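Local coordinates for protein rhizobiales Sp. Pch2 (Marine metagenome, PDB 6PB3) that probably uses ATP hydrolysis, as a Trip13/Pch2-like AAA+ remodeller, to act on HORMA domain proteins that control a bacterial cGAS-like enzyme in bacteriophage immunity, at residues A[264-269]-A[299-304]; A[250-255]-A[293-298]; A[71-76]-A[216-221]; A[77-82]-A[200-205]; A[13-18]-A[106-111]. One frame throughout, in Å; residues are numbered along the deposited sequence.

Interaction 1: residues A[264-269]-A[299-304]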
# COMPACT_ATOMS: atom_id res chain seq x y z
N TYR A 264 6.74 12.17 17.87
CA TYR A 264 8.07 12.22 17.29
C TYR A 264 8.59 13.66 17.37
O TYR A 264 7.81 14.61 17.32
CB TYR A 264 8.07 11.73 15.84
CG TYR A 264 6.97 12.34 15.00
CD1 TYR A 264 7.12 13.60 14.43
CD2 TYR A 264 5.77 11.65 14.77
CE1 TYR A 264 6.12 14.16 13.66
CE2 TYR A 264 4.77 12.22 14.00
CZ TYR A 264 4.95 13.47 13.45
OH TYR A 264 3.96 14.05 12.68
N GLY A 265 9.90 13.81 17.50
CA GLY A 265 10.51 15.12 17.61
C GLY A 265 11.03 15.65 16.28
O GLY A 265 10.81 15.06 15.21
N PHE A 266 11.71 16.79 16.34
CA PHE A 266 12.34 17.35 15.15
C PHE A 266 13.42 16.42 14.62
O PHE A 266 14.13 15.74 15.37
CB PHE A 266 12.98 18.71 15.46
CG PHE A 266 12.02 19.87 15.51
CD1 PHE A 266 10.78 19.74 16.09
CD2 PHE A 266 12.39 21.11 15.00
CE1 PHE A 266 9.90 20.83 16.15
CE2 PHE A 266 11.53 22.19 15.06
CZ PHE A 266 10.28 22.05 15.63
N THR A 267 13.57 16.39 13.29
CA THR A 267 14.76 15.83 12.69
C THR A 267 15.91 16.82 12.81
O THR A 267 15.75 17.95 13.27
CB THR A 267 14.52 15.48 11.22
OG1 THR A 267 14.31 16.68 10.46
CG2 THR A 267 13.27 14.59 11.05
N PHE A 268 17.11 16.36 12.41
CA PHE A 268 18.26 17.26 12.30
C PHE A 268 17.99 18.34 11.26
O PHE A 268 18.35 19.50 11.45
CB PHE A 268 19.52 16.46 11.93
CG PHE A 268 20.20 15.75 13.11
CD1 PHE A 268 20.87 16.48 14.09
CD2 PHE A 268 20.18 14.37 13.20
CE1 PHE A 268 21.51 15.82 15.15
CE2 PHE A 268 20.83 13.70 14.27
CZ PHE A 268 21.49 14.44 15.24
N SER A 269 17.38 17.95 10.14
CA SER A 269 16.95 18.90 9.12
C SER A 269 15.99 19.94 9.68
O SER A 269 16.12 21.14 9.40
CB SER A 269 16.30 18.16 7.96
OG SER A 269 15.92 19.08 6.97
N GLN A 299 7.41 26.21 18.77
CA GLN A 299 6.20 25.51 19.17
C GLN A 299 5.18 25.45 18.04
O GLN A 299 4.50 24.43 17.86
CB GLN A 299 5.60 26.18 20.41
CG GLN A 299 6.47 26.09 21.66
CD GLN A 299 5.73 26.55 22.91
OE1 GLN A 299 4.72 27.25 22.81
NE2 GLN A 299 6.21 26.14 24.07
N ALA A 300 5.04 26.54 17.28
CA ALA A 300 4.13 26.55 16.14
C ALA A 300 4.64 25.69 15.00
O ALA A 300 3.85 25.31 14.13
CB ALA A 300 3.91 27.98 15.65
N MSE A 301 5.92 25.36 14.98
CA MSE A 301 6.48 24.63 13.87
C MSE A 301 6.29 23.12 14.10
O MSE A 301 6.64 22.59 15.15
CB MSE A 301 7.96 25.00 13.72
CG MSE A 301 8.69 24.29 12.62
SE MSE A 301 10.57 24.84 12.64
CE MSE A 301 10.30 26.69 11.97
N ALA A 302 5.72 22.44 13.10
CA ALA A 302 5.50 21.00 13.27
C ALA A 302 6.65 20.21 12.67
O ALA A 302 7.17 20.57 11.61
CB ALA A 302 4.19 20.55 12.61
N PRO A 303 7.06 19.12 13.33
CA PRO A 303 8.19 18.32 12.82
C PRO A 303 7.86 17.66 11.50
O PRO A 303 6.69 17.48 11.14
CB PRO A 303 8.41 17.27 13.92
CG PRO A 303 7.68 17.78 15.12
CD PRO A 303 6.54 18.60 14.60
N THR A 304 8.91 17.28 10.77
CA THR A 304 8.72 16.49 9.57
C THR A 304 8.15 15.12 9.95
O THR A 304 8.68 14.44 10.82
CB THR A 304 10.03 16.33 8.81
OG1 THR A 304 10.54 17.62 8.45
CG2 THR A 304 9.82 15.52 7.54
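Pro303 sits in the angle between Tyr264 and Phe266, its ring turned toward the loop that leads into helix 268-283. This is the tight part of the contact: Pro303 CB lies 3.5 Å from the carbonyl oxygen Gly265 O, and Pro303 CG is 3.8 Å from Phe266 CD1, the two side chains crossing at about a right angle. Phe266 reaches further, to the end of helix 291-300, where selenomethionine Met301 begins the departure from helical geometry. There CE2 of Phe266 comes to 3.7 Å from Met301 SE, an oblique Met-aromatic contact with the selenium 4.9 Å from the ring centre. The bend at chi3 (-71°) turns the methyl CE aside, beyond the selenium that meets the ring.

The looser, solvent side belongs to Tyr264. Its exposed ring offers an edge to Pro303, CE1 to CB at 3.9 Å, while Thr304 O lies obliquely 3.8 Å from the same CE1. Thr267 CG2 meets Thr304 CB more distantly, and both threonine hydroxyls turn to Asp270, Thr267 OG1 capping its backbone N at the start of helix 268-283. Arg225 hydrogen-bonds to both Gly265 O and Thr304 O.

With no hydrogen bond directly between the two segments, apolar packing joins the end of helix 291-300 to the loop before helix 268-283, while Arg225 bridges the two backbones and Asp270 the two threonine hydroxyls.

Interaction 2: residues A[250-255]-A[293-298]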
# COMPACT_ATOMS: atom_id res chain seq x y z
N GLU A 250 16.45 25.13 27.40
CA GLU A 250 15.72 23.90 27.71
C GLU A 250 14.29 23.96 27.17
O GLU A 250 13.75 22.94 26.73
CB GLU A 250 15.72 23.67 29.22
CG GLU A 250 17.08 23.30 29.76
CD GLU A 250 17.71 22.14 29.01
OE1 GLU A 250 17.02 21.11 28.82
OE2 GLU A 250 18.88 22.26 28.61
N GLY A 251 13.67 25.14 27.20
CA GLY A 251 12.37 25.30 26.57
C GLY A 251 12.39 24.97 25.09
O GLY A 251 11.48 24.30 24.58
N LEU A 252 13.42 25.41 24.38
CA LEU A 252 13.52 25.10 22.96
C LEU A 252 13.87 23.64 22.73
O LEU A 252 13.45 23.06 21.73
CB LEU A 252 14.56 26.00 22.29
CG LEU A 252 14.28 27.49 22.14
CD1 LEU A 252 15.57 28.21 21.74
CD2 LEU A 252 13.20 27.69 21.08
N VAL A 253 14.65 23.05 23.63
CA VAL A 253 14.89 21.61 23.58
C VAL A 253 13.58 20.85 23.74
O VAL A 253 13.28 19.90 23.00
CB VAL A 253 15.90 21.20 24.67
CG1 VAL A 253 15.95 19.68 24.79
CG2 VAL A 253 17.26 21.78 24.36
N ALA A 254 12.76 21.26 24.71
CA ALA A 254 11.48 20.60 24.92
C ALA A 254 10.53 20.84 23.76
O ALA A 254 9.80 19.93 23.35
CB ALA A 254 10.86 21.06 26.24
N ALA A 255 10.52 22.06 23.21
CA ALA A 255 9.61 22.37 22.12
C ALA A 255 9.97 21.62 20.85
O ALA A 255 9.10 21.47 19.98
CB ALA A 255 9.60 23.88 21.86
N ARG A 293 10.12 34.96 21.15
CA ARG A 293 9.75 34.70 19.76
C ARG A 293 10.34 33.39 19.29
O ARG A 293 9.67 32.63 18.58
CB ARG A 293 10.19 35.85 18.87
CG ARG A 293 9.63 37.21 19.30
CD ARG A 293 10.02 38.31 18.34
NE ARG A 293 9.14 38.38 17.18
CZ ARG A 293 9.36 39.12 16.09
NH1 ARG A 293 10.46 39.86 16.00
NH2 ARG A 293 8.49 39.11 15.09
N ALA A 294 11.58 33.09 19.68
CA ALA A 294 12.19 31.83 19.29
C ALA A 294 11.39 30.64 19.81
O ALA A 294 11.25 29.62 19.12
CB ALA A 294 13.64 31.76 19.78
N LEU A 295 10.86 30.74 21.03
CA LEU A 295 10.06 29.64 21.55
C LEU A 295 8.74 29.54 20.81
O LEU A 295 8.31 28.44 20.43
CB LEU A 295 9.83 29.81 23.05
CG LEU A 295 9.01 28.69 23.70
CD1 LEU A 295 9.72 27.34 23.57
CD2 LEU A 295 8.68 29.00 25.16
N ALA A 296 8.09 30.68 20.57
CA ALA A 296 6.84 30.68 19.83
C ALA A 296 7.02 30.08 18.44
O ALA A 296 6.16 29.35 17.95
CB ALA A 296 6.27 32.11 19.75
N ILE A 297 8.16 30.36 17.81
CA ILE A 297 8.43 29.78 16.50
C ILE A 297 8.59 28.27 16.61
O ILE A 297 7.99 27.51 15.84
CB ILE A 297 9.68 30.43 15.87
CG1 ILE A 297 9.38 31.89 15.50
CG2 ILE A 297 10.11 29.64 14.66
CD1 ILE A 297 10.61 32.71 15.15
N ALA A 298 9.38 27.80 17.57
CA ALA A 298 9.61 26.36 17.71
C ALA A 298 8.30 25.62 17.97
O ALA A 298 8.09 24.52 17.45
CB ALA A 298 10.60 26.08 18.84
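Leu252 and Ala255 face Leu295 and Ala298 where two helices of what is probably the small helical lid domain of this AAA+ ATPase pack side by side. The segments 250-255 and 293-298 run almost parallel, 8° apart, with axes 9.4 Å from each other at closest approach. Small residues line much of the interface: Gly251 and Ala255 on one helix, Ala294 and Ala298 on the other.

The contacts between side chains are all apolar. Ala255 CB and Ala298 CB meet at 3.9 Å, pairing the two helices near the C-terminal end of helix 246-255. Leu252 sends its CD2 branch across to Ala298 CB, 3.8 Å away, and also brushes Ala294 CB and Leu295 CD1. From the other helix, Leu295 directs CD1 to Ala255 CB. Its CG is anti to the backbone N (chi1 -180°), which starts the side chain on its way across to the 250-255 helix.

A second kind of contact sets methyl groups against backbone. Leu295 CD1 rests 3.7 Å from Gly251 O, an oxygen already used by Ala255 N within its own helix. No hydrogen bond joins the two segments.

Beyond the pair, Leu252 also packs on Ile235 and Leu239 of helix 228-239, and Ala294 and Ala298 lie against Ile279 and Leu275 of helix 268-283, giving a small helical bundle. The shortest approach between the segments is again methyl to carbonyl: Leu252 CD2 stands 3.4 Å from Ala294 O.

Interaction 3: residues A[71-76]-A[216-221]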
# COMPACT_ATOMS: atom_id res chain seq x y z
N ILE A 71 37.83 -6.54 13.74
CA ILE A 71 38.95 -6.36 12.83
C ILE A 71 38.66 -7.03 11.49
O ILE A 71 38.88 -6.45 10.42
CB ILE A 71 40.24 -6.90 13.46
CG1 ILE A 71 40.78 -5.89 14.47
CG2 ILE A 71 41.28 -7.20 12.39
CD1 ILE A 71 42.11 -6.29 15.05
N ARG A 72 38.14 -8.25 11.53
CA ARG A 72 38.01 -9.06 10.32
C ARG A 72 36.88 -8.60 9.40
O ARG A 72 36.64 -9.25 8.37
CB ARG A 72 37.80 -10.53 10.71
N ARG A 73 36.19 -7.51 9.71
CA ARG A 73 35.05 -7.10 8.91
C ARG A 73 35.50 -6.51 7.57
O ARG A 73 36.50 -5.80 7.51
CB ARG A 73 34.22 -6.04 9.64
CG ARG A 73 33.81 -6.39 11.03
CD ARG A 73 32.97 -7.67 11.07
NE ARG A 73 32.00 -7.81 9.99
CZ ARG A 73 30.84 -7.16 9.92
NH1 ARG A 73 30.51 -6.28 10.87
NH2 ARG A 73 30.01 -7.39 8.91
N PRO A 74 34.75 -6.75 6.50
CA PRO A 74 35.01 -6.03 5.25
C PRO A 74 35.01 -4.54 5.50
O PRO A 74 34.24 -4.03 6.34
CB PRO A 74 33.85 -6.46 4.34
CG PRO A 74 33.25 -7.67 4.99
CD PRO A 74 33.49 -7.50 6.46
N PRO A 75 35.89 -3.78 4.81
CA PRO A 75 36.09 -2.34 5.10
C PRO A 75 35.04 -1.42 4.49
O PRO A 75 35.31 -0.57 3.64
CB PRO A 75 37.50 -2.08 4.54
CG PRO A 75 37.63 -3.04 3.41
CD PRO A 75 36.83 -4.28 3.78
N LEU A 76 33.80 -1.56 4.96
CA LEU A 76 32.67 -0.77 4.49
C LEU A 76 31.96 -0.18 5.69
O LEU A 76 31.69 -0.90 6.66
CB LEU A 76 31.71 -1.62 3.65
CG LEU A 76 30.30 -1.06 3.41
CD1 LEU A 76 30.32 0.11 2.43
CD2 LEU A 76 29.33 -2.16 2.93
N ARG A 216 27.82 -6.87 4.76
CA ARG A 216 29.25 -6.64 4.75
C ARG A 216 29.70 -5.38 5.49
O ARG A 216 30.90 -5.22 5.73
CB ARG A 216 29.75 -6.57 3.31
CG ARG A 216 29.79 -7.93 2.63
CD ARG A 216 30.10 -7.81 1.15
NE ARG A 216 30.45 -9.11 0.56
CZ ARG A 216 29.56 -10.02 0.16
NH1 ARG A 216 28.26 -9.80 0.30
NH2 ARG A 216 29.98 -11.16 -0.39
N ALA A 217 28.78 -4.50 5.88
CA ALA A 217 29.18 -3.31 6.62
C ALA A 217 29.91 -3.70 7.90
O ALA A 217 29.42 -4.51 8.69
CB ALA A 217 27.95 -2.44 6.95
N ALA A 218 31.10 -3.14 8.08
CA ALA A 218 31.79 -3.28 9.35
C ALA A 218 31.05 -2.52 10.42
O ALA A 218 30.96 -2.98 11.56
CB ALA A 218 33.22 -2.77 9.23
N GLU A 219 30.51 -1.37 10.07
CA GLU A 219 29.68 -0.63 11.01
C GLU A 219 28.59 0.09 10.24
O GLU A 219 28.82 0.58 9.13
CB GLU A 219 30.50 0.38 11.83
CG GLU A 219 29.68 1.02 12.95
CD GLU A 219 30.45 2.02 13.77
OE1 GLU A 219 31.60 2.32 13.44
OE2 GLU A 219 29.88 2.53 14.75
N ILE A 220 27.41 0.13 10.84
CA ILE A 220 26.30 0.96 10.39
C ILE A 220 26.11 2.05 11.43
O ILE A 220 25.97 1.76 12.62
CB ILE A 220 25.02 0.12 10.22
CG1 ILE A 220 25.26 -1.06 9.26
CG2 ILE A 220 23.87 1.03 9.77
CD1 ILE A 220 24.05 -2.05 9.14
N ILE A 221 26.09 3.30 10.98
CA ILE A 221 25.95 4.46 11.86
C ILE A 221 24.67 5.16 11.48
O ILE A 221 24.49 5.56 10.32
CB ILE A 221 27.15 5.42 11.74
CG1 ILE A 221 28.45 4.74 12.17
CG2 ILE A 221 26.92 6.73 12.58
CD1 ILE A 221 29.69 5.60 11.83
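Ala218 N donates a hydrogen bond to Leu76 O, 2.7 Å long, joining the start of strand 76-81 to the residues ahead of Glu219. Strands 76-81 and 219-223 are parallel neighbours at one side of the AAA+ nucleotide-binding sheet. The donor lies in the carbonyl plane, but the N-H points at the oxygen at only 141°. Ala217 CA adds a CA-H...O contact to the same Leu76 O at 3.5 Å, and Leu76 CD2 packs 3.8 Å from Ala217 N.

Before the strand, the chain passes through an inverse gamma turn centred on Pro75, and Leu76 N bonds back to Pro74 O. Pro74 sets CB, CG and CD each about 3.5 Å from Arg216 O; CG also meets Arg216 CB, the two side chains crossing at about a right angle. The extended Arg216 chain carries its guanidinium away, to a salt bridge with Asp188 and a hydrogen bond to Ala212 O.

Arg73 instead folds back over segment 216-221. Bends at chi2 (-59°) and chi3 (-40°) curl its chain, and one face of the guanidinium lies over Ala218 CA. Ala217 O lies oblique to the guanidinium, 2.9 Å from Arg73 NH2 and 3.0 Å from Arg73 NH1, and accepts a hydrogen bond from Gln273 of a neighbouring subunit, which places this segment at an interface of the assembly. Ala218 CB fits between Arg73 CB, 3.4 Å away, and Pro74 O, at 3.3 Å.

Interaction 4: residues A[77-82]-A[200-205]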
# COMPACT_ATOMS: atom_id res chain seq x y z
N ILE A 77 31.62 1.10 5.62
CA ILE A 77 30.85 1.77 6.66
C ILE A 77 29.62 2.38 6.01
O ILE A 77 29.73 3.10 5.01
CB ILE A 77 31.67 2.85 7.39
CG1 ILE A 77 32.91 2.22 8.01
CG2 ILE A 77 30.81 3.51 8.48
CD1 ILE A 77 33.95 3.22 8.52
N VAL A 78 28.45 2.11 6.58
CA VAL A 78 27.18 2.60 6.06
C VAL A 78 26.69 3.73 6.96
O VAL A 78 26.62 3.57 8.18
CB VAL A 78 26.15 1.46 5.98
CG1 VAL A 78 24.75 2.00 5.65
CG2 VAL A 78 26.56 0.47 4.91
N LEU A 79 26.37 4.87 6.35
CA LEU A 79 25.69 5.97 7.03
C LEU A 79 24.25 5.97 6.56
O LEU A 79 23.99 6.18 5.37
CB LEU A 79 26.35 7.32 6.72
CG LEU A 79 27.86 7.48 6.92
CD1 LEU A 79 28.24 8.98 6.79
CD2 LEU A 79 28.30 6.92 8.25
N ALA A 80 23.31 5.73 7.48
CA ALA A 80 21.91 5.55 7.14
C ALA A 80 21.04 6.47 7.99
O ALA A 80 21.30 6.65 9.18
CB ALA A 80 21.46 4.10 7.37
N GLY A 81 20.01 7.05 7.39
CA GLY A 81 19.04 7.81 8.16
C GLY A 81 18.49 9.00 7.39
O GLY A 81 18.65 9.12 6.18
N ASP A 82 17.83 9.88 8.16
CA ASP A 82 17.05 10.99 7.63
C ASP A 82 17.85 11.85 6.65
O ASP A 82 19.03 12.15 6.86
CB ASP A 82 16.53 11.85 8.78
CG ASP A 82 15.66 11.06 9.76
OD1 ASP A 82 15.05 10.06 9.33
OD2 ASP A 82 15.58 11.44 10.95
N ILE A 200 32.92 4.32 2.32
CA ILE A 200 31.80 4.93 3.02
C ILE A 200 30.64 4.98 2.05
O ILE A 200 30.77 5.48 0.92
CB ILE A 200 32.13 6.35 3.51
CG1 ILE A 200 33.32 6.33 4.47
CG2 ILE A 200 30.87 6.99 4.14
CD1 ILE A 200 33.86 7.71 4.83
N MSE A 201 29.50 4.50 2.49
CA MSE A 201 28.35 4.74 1.64
C MSE A 201 27.18 5.27 2.43
O MSE A 201 26.92 4.85 3.56
CB MSE A 201 28.00 3.48 0.88
CG MSE A 201 27.48 2.36 1.68
SE MSE A 201 26.63 1.30 0.31
CE MSE A 201 25.39 2.63 -0.27
N CYS A 202 26.47 6.21 1.82
CA CYS A 202 25.35 6.88 2.45
C CYS A 202 24.06 6.39 1.81
O CYS A 202 24.00 6.18 0.59
CB CYS A 202 25.46 8.42 2.31
SG CYS A 202 27.00 9.08 2.99
N THR A 203 23.03 6.22 2.63
CA THR A 203 21.70 5.84 2.18
C THR A 203 20.70 6.50 3.10
O THR A 203 20.97 6.74 4.28
CB THR A 203 21.52 4.32 2.19
OG1 THR A 203 20.24 4.00 1.66
CG2 THR A 203 21.64 3.78 3.60
N ASN A 204 19.54 6.83 2.55
CA ASN A 204 18.48 7.38 3.39
C ASN A 204 17.87 6.29 4.26
O ASN A 204 17.73 6.46 5.47
CB ASN A 204 17.42 8.05 2.53
CG ASN A 204 18.02 9.04 1.59
OD1 ASN A 204 19.06 9.65 1.88
ND2 ASN A 204 17.40 9.20 0.44
N ARG A 205 17.50 5.17 3.65
CA ARG A 205 16.97 4.05 4.41
C ARG A 205 17.83 2.82 4.18
O ARG A 205 18.02 2.39 3.04
CB ARG A 205 15.53 3.75 4.03
CG ARG A 205 14.75 3.16 5.18
CD ARG A 205 14.11 4.25 6.04
NE ARG A 205 13.13 3.68 6.97
CZ ARG A 205 12.10 4.34 7.48
NH1 ARG A 205 11.88 5.61 7.15
NH2 ARG A 205 11.27 3.73 8.31
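Thr203 turns OG1 anti to its backbone N (chi1 -177°), where it donates to Arg205 O (3.1 Å) from above the carbonyl plane; CG2, left between the backbone N and the carbonyl carbon, meets Ala80 CB at 3.8 Å. Met201 places CG in the equivalent position (chi1 68°), and this carbon lies 3.9 Å from Val78 CG2, the two side chains side by side and pointing the same way. Val78, Ala80, Met201 and Thr203 share one face of the sheet. Ile77, Leu79, Ile200 and Cys202 occupy the other, where Leu79 CG crosses to Ile200 CG2 and Leu79 CD1 reaches Cys202 SG at 4.0 Å. Ala91 of helix 87-93 packs against Leu79, Ile200 and Cys202.

Between the faces, strands 76-81 and 197-203 run parallel. Met201 N bonds to Ile77 O (2.9 Å), Leu79 N to Met201 O (2.8 Å) and Thr203 N to Leu79 O, before a longer bond from Gly81 N to Thr203 O at 3.3 Å.

Gly81 begins a probable P-loop, and its backbone angles call for glycine. Asn204, just past the partner strand and consistent with an AAA+ sensor-1 residue, packs on Lys87; its side chain is about 5 Å from a bound sulfate. Apolar packing on both faces and regular backbone bonding thus fix two inner strands at the probable nucleotide pocket, while polar groups gather at their C-terminal ends.

Interaction 5: residues A[13-18]-A[106-111]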
# COMPACT_ATOMS: atom_id res chain seq x y z
N GLY A 13 35.31 15.04 -7.82
CA GLY A 13 36.30 15.94 -7.26
C GLY A 13 37.03 15.34 -6.07
O GLY A 13 36.49 15.31 -4.96
N ALA A 14 38.25 14.87 -6.30
CA ALA A 14 39.00 14.19 -5.24
C ALA A 14 39.59 15.21 -4.27
O ALA A 14 40.03 16.28 -4.67
CB ALA A 14 40.11 13.33 -5.83
N SER A 15 39.57 14.86 -2.99
CA SER A 15 40.13 15.72 -1.95
C SER A 15 41.22 14.97 -1.19
O SER A 15 41.16 13.74 -1.03
CB SER A 15 39.05 16.20 -0.98
OG SER A 15 38.51 15.13 -0.23
N THR A 16 42.22 15.71 -0.73
CA THR A 16 43.25 15.18 0.14
C THR A 16 43.09 15.75 1.54
O THR A 16 42.59 16.86 1.73
CB THR A 16 44.65 15.50 -0.36
OG1 THR A 16 44.80 16.92 -0.47
CG2 THR A 16 44.88 14.84 -1.71
N TYR A 17 43.52 14.97 2.52
CA TYR A 17 43.43 15.39 3.91
C TYR A 17 44.80 15.33 4.57
O TYR A 17 45.65 14.51 4.18
CB TYR A 17 42.44 14.52 4.69
CG TYR A 17 41.06 14.52 4.08
CD1 TYR A 17 40.17 15.54 4.34
CD2 TYR A 17 40.65 13.48 3.26
CE1 TYR A 17 38.89 15.54 3.79
CE2 TYR A 17 39.38 13.47 2.71
CZ TYR A 17 38.51 14.51 2.97
OH TYR A 17 37.24 14.51 2.42
N PRO A 18 45.06 16.18 5.57
CA PRO A 18 44.17 17.20 6.14
C PRO A 18 43.86 18.39 5.23
O PRO A 18 44.64 18.74 4.33
CB PRO A 18 44.95 17.69 7.37
CG PRO A 18 46.02 16.68 7.61
CD PRO A 18 46.34 16.09 6.29
N ILE A 106 45.47 11.24 3.55
CA ILE A 106 44.32 10.47 3.10
C ILE A 106 43.79 11.05 1.80
O ILE A 106 43.57 12.25 1.70
CB ILE A 106 43.20 10.45 4.16
CG1 ILE A 106 43.68 9.78 5.44
CG2 ILE A 106 41.95 9.75 3.61
CD1 ILE A 106 42.56 9.60 6.43
N THR A 107 43.58 10.18 0.82
CA THR A 107 43.00 10.55 -0.46
C THR A 107 41.55 10.08 -0.49
O THR A 107 41.28 8.89 -0.31
CB THR A 107 43.79 9.92 -1.61
OG1 THR A 107 45.14 10.38 -1.59
CG2 THR A 107 43.15 10.29 -2.94
N LEU A 108 40.63 11.00 -0.73
CA LEU A 108 39.22 10.67 -0.84
C LEU A 108 38.83 10.60 -2.31
O LEU A 108 39.07 11.54 -3.07
CB LEU A 108 38.35 11.69 -0.12
CG LEU A 108 36.84 11.51 -0.23
CD1 LEU A 108 36.33 10.53 0.83
CD2 LEU A 108 36.16 12.86 -0.11
N LEU A 109 38.23 9.48 -2.71
CA LEU A 109 37.74 9.29 -4.07
C LEU A 109 36.22 9.28 -4.03
O LEU A 109 35.62 8.26 -3.65
CB LEU A 109 38.27 7.99 -4.68
CG LEU A 109 39.80 7.88 -4.71
CD1 LEU A 109 40.21 6.50 -5.13
CD2 LEU A 109 40.42 8.94 -5.61
N PRO A 110 35.55 10.36 -4.41
CA PRO A 110 34.08 10.35 -4.45
C PRO A 110 33.60 9.74 -5.76
O PRO A 110 34.03 10.11 -6.85
CB PRO A 110 33.71 11.84 -4.37
CG PRO A 110 34.86 12.52 -5.07
CD PRO A 110 36.11 11.68 -4.79
N LEU A 111 32.71 8.75 -5.63
CA LEU A 111 32.07 8.13 -6.78
C LEU A 111 30.86 8.94 -7.21
O LEU A 111 29.87 9.03 -6.47
CB LEU A 111 31.66 6.70 -6.44
CG LEU A 111 31.84 5.71 -7.58
CD1 LEU A 111 31.44 4.33 -7.13
CD2 LEU A 111 31.03 6.14 -8.77
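Ser15 and Leu108 form a hydrogen-bonded pair in the antiparallel edge of the AAA+ sheet, where the short strand 15-17 is added beside strand 105-111. The bonding of this pair is uneven. Leu108 N donates to Ser15 O at 2.8 Å in an almost straight bond (171°), whereas the return bond from Ser15 N to Leu108 O is weak at 3.4 Å. Tyr17 and Ile106 repeat the pattern: Tyr17 N reaches Ile106 O at 2.8 Å, and Ile106 N makes a weak bond to Tyr17 O. Between them, Thr16 and Thr107 are a non-hydrogen-bonded pair, though Thr16 CA makes a CA-H...O contact with Ile106 O. Thr107 directs its backbone bonds to Ala152 and Ile154 of the strand on its other side.

The Tyr17 hydroxyl is satisfied by Glu92 O, and Ser15 OG gives it a further, weak bond. Ser15 holds OG between its backbone N and carbonyl carbon (chi1 66°), on the face it shares with Tyr17 and Leu108. The two oxygens lie against Leu108 CD2, 3.2 Å from Tyr17 OH and 3.3 Å from Ser15 OG. Leu108 CB meets the tyrosine ring at its edge, 3.5 Å from Tyr17 CE2, and Ile106 CG2 approaches Tyr17 CD2. Beyond the last paired residues, Pro110 CG rests 3.2 Å from Gly13 O.

Interactions 3, 4 and 5 belong to one sheet. Interaction 4 is its buried interior, with regular parallel bonding and apolar faces, whereas the other four contacts are partly buried. Interaction 5 adds an antiparallel outer strand with partly weak bonds, and interaction 3 shapes the entry to the opposite outer strand with a single backbone bond and prolines. Interactions 3 and 4 meet where Val78 probably hydrogen-bonds through its backbone to Glu219 and Ile221. Interactions 1 and 2 lie in the helical region, share helix 291-300, touch through Phe266 and Ala298, and have no hydrogen bonds across their segments. Interaction 1 meets interaction 4 where Thr267 packs on Asp82, bringing the helical region to the probable P-loop.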